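PDB 5WPW: cocosin 1 acidic chain from Cocos nucifera, which serves as a seed storage protein of the coconut, a hexameric 11S globulin that acts as a nutrient reserve and is a potential food allergen. Local coordinates for residues Trp125-Gly130 against Val213-Gly218. The protein carries 2 engineered substitutions. Numbering follows the deposited sequence.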
loop_
_atom_site.group_PDB
_atom_site.type_symbol
_atom_site.label_atom_id
_atom_site.label_comp_id
_atom_site.label_asym_id
_atom_site.label_seq_id
_atom_site.Cartn_x
_atom_site.Cartn_y
_atom_site.Cartn_z
ATOM N N TRP A 125 -18.086 -2.011 -25.875
ATOM C CA TRP A 125 -19.107 -1.713 -26.882
ATOM C C TRP A 125 -20.246 -0.923 -26.235
ATOM O O TRP A 125 -20.422 -0.931 -25.011
ATOM C CB TRP A 125 -19.628 -3.010 -27.566
ATOM C CG TRP A 125 -20.232 -4.018 -26.631
ATOM C CD1 TRP A 125 -19.596 -5.100 -26.071
ATOM C CD2 TRP A 125 -21.583 -4.066 -26.168
ATOM N NE1 TRP A 125 -20.468 -5.800 -25.278
ATOM C CE2 TRP A 125 -21.691 -5.181 -25.310
ATOM C CE3 TRP A 125 -22.713 -3.256 -26.376
ATOM C CZ2 TRP A 125 -22.878 -5.517 -24.666
ATOM C CZ3 TRP A 125 -23.900 -3.590 -25.732
ATOM C CH2 TRP A 125 -23.972 -4.710 -24.884
ATOM N N CYS A 126 -21.047 -0.269 -27.080
ATOM C CA CYS A 126 -21.984 0.765 -26.638
ATOM C C CYS A 126 -23.204 0.739 -27.538
ATOM O O CYS A 126 -23.047 0.856 -28.754
ATOM C CB CYS A 126 -21.342 2.146 -26.724
ATOM S SG CYS A 126 -22.384 3.472 -26.125
ATOM N N TYR A 127 -24.394 0.623 -26.954
ATOM C CA TYR A 127 -25.626 0.559 -27.749
ATOM C C TYR A 127 -26.635 1.596 -27.262
ATOM O O TYR A 127 -26.922 1.686 -26.059
ATOM C CB TYR A 127 -26.233 -0.842 -27.699
ATOM C CG TYR A 127 -27.612 -0.970 -28.364
ATOM C CD1 TYR A 127 -27.747 -0.944 -29.752
ATOM C CD2 TYR A 127 -28.768 -1.127 -27.596
ATOM C CE1 TYR A 127 -29.026 -1.070 -30.371
ATOM C CE2 TYR A 127 -30.053 -1.245 -28.198
ATOM C CZ TYR A 127 -30.167 -1.220 -29.580
ATOM O OH TYR A 127 -31.431 -1.350 -30.176
ATOM N N ASN A 128 -27.204 2.349 -28.205
ATOM C CA ASN A 128 -28.206 3.375 -27.914
ATOM C C ASN A 128 -29.595 2.761 -28.017
ATOM O O ASN A 128 -30.083 2.517 -29.118
ATOM C CB ASN A 128 -28.052 4.545 -28.885
ATOM C CG ASN A 128 -29.058 5.665 -28.634
ATOM O OD1 ASN A 128 -29.871 5.609 -27.701
ATOM N ND2 ASN A 128 -28.982 6.696 -29.449
ATOM N N ASN A 129 -30.239 2.525 -26.876
ATOM C CA ASN A 129 -31.571 1.940 -26.863
ATOM C C ASN A 129 -32.664 2.950 -26.544
ATOM O O ASN A 129 -33.799 2.554 -26.268
ATOM C CB ASN A 129 -31.633 0.786 -25.868
ATOM C CG ASN A 129 -31.398 1.236 -24.452
ATOM O OD1 ASN A 129 -31.117 2.406 -24.181
ATOM N ND2 ASN A 129 -31.503 0.309 -23.538
ATOM N N GLY A 130 -32.341 4.236 -26.538
ATOM C CA GLY A 130 -33.329 5.283 -26.409
ATOM C C GLY A 130 -33.742 5.767 -27.778
ATOM O O GLY A 130 -33.382 5.193 -28.806
ATOM N N VAL A 213 -22.977 1.011 -36.252
ATOM C CA VAL A 213 -23.827 0.310 -37.215
ATOM C C VAL A 213 -25.259 0.247 -36.700
ATOM O O VAL A 213 -25.509 0.323 -35.492
ATOM C CB VAL A 213 -23.276 -1.106 -37.513
ATOM C CG1 VAL A 213 -21.799 -1.024 -37.810
ATOM C CG2 VAL A 213 -23.576 -2.101 -36.357
ATOM N N ARG A 214 -26.215 0.105 -37.626
ATOM C CA ARG A 214 -27.626 0.089 -37.263
ATOM C C ARG A 214 -28.063 -1.334 -36.934
ATOM O O ARG A 214 -27.802 -2.266 -37.703
ATOM C CB ARG A 214 -28.482 0.667 -38.399
ATOM C CG ARG A 214 -29.938 0.986 -38.030
ATOM C CD ARG A 214 -30.132 2.373 -37.358
ATOM N NE ARG A 214 -29.649 3.502 -38.166
ATOM C CZ ARG A 214 -29.911 4.787 -37.917
ATOM N NH1 ARG A 214 -30.674 5.136 -36.877
ATOM N NH2 ARG A 214 -29.412 5.730 -38.714
ATOM N N ALA A 215 -28.695 -1.506 -35.778
ATOM C CA ALA A 215 -29.392 -2.751 -35.453
ATOM C C ALA A 215 -30.866 -2.524 -35.785
ATOM O O ALA A 215 -31.593 -1.904 -35.008
ATOM C CB ALA A 215 -29.204 -3.138 -33.991
ATOM N N GLU A 216 -31.310 -3.023 -36.942
ATOM C CA GLU A 216 -32.658 -2.679 -37.398
ATOM C C GLU A 216 -33.743 -3.415 -36.613
ATOM O O GLU A 216 -34.868 -2.916 -36.505
ATOM C CB GLU A 216 -32.808 -2.952 -38.897
ATOM C CG GLU A 216 -33.945 -2.149 -39.543
ATOM C CD GLU A 216 -33.805 -2.018 -41.054
ATOM O OE1 GLU A 216 -34.310 -2.903 -41.782
ATOM O OE2 GLU A 216 -33.198 -1.027 -41.513
ATOM N N ASN A 217 -33.433 -4.586 -36.051
ATOM C CA ASN A 217 -34.375 -5.320 -35.217
ATOM C C ASN A 217 -34.271 -4.973 -33.746
ATOM O O ASN A 217 -34.823 -5.698 -32.909
ATOM C CB ASN A 217 -34.168 -6.823 -35.384
ATOM C CG ASN A 217 -34.798 -7.345 -36.631
ATOM O OD1 ASN A 217 -35.856 -6.865 -37.045
ATOM N ND2 ASN A 217 -34.160 -8.338 -37.252
ATOM N N GLY A 218 -33.564 -3.904 -33.405
ATOM C CA GLY A 218 -33.259 -3.637 -32.018
ATOM C C GLY A 218 -32.172 -4.590 -31.583
ATOM O O GLY A 218 -31.897 -5.587 -32.258
#
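The phenol ring of Y127 is the one flat group that reaches from 125-130 to 213-218, and the methyl of A215 and the backbone of G218 both approach it obliquely, the methyl at CE1 and the glycine beyond the hydroxyl. The apolar touch is loose, with Y127 CE1 4.2 Å from A215 CB. At the end of the ring Y127 OH sits 3.5 Å from G218 CA and 3.6 Å from G218 C. No hydrogen bond joins the two segments; the hydroxyl instead accepts a hydrogen bond from the backbone N of L219, the residue after G218. With CG anti to the backbone N (chi1 173°), the ring extends toward 213-218 and spans most of the 9.2 Å between Y127 CA and A215 CA. Both strands, 124-127 and 212-214, pair antiparallel with strand 50-57 in one sheet of the N-terminal cupin domain, and the ring joins strand 124-127 to the turn that follows strand 212-214. That type I turn, from A215 to G218 and closed by G218 N to A215 O at 3.2 Å, brings methyl and glycine to the same ring. Next along the chain, N128 OD1 accepts from G130 N at 3.1 Å (N-H...O angle 148°), an Asx turn, while N128 ND2 donates to the carbonyls of I46 and N132. A215 also packs on N391 of a second subunit.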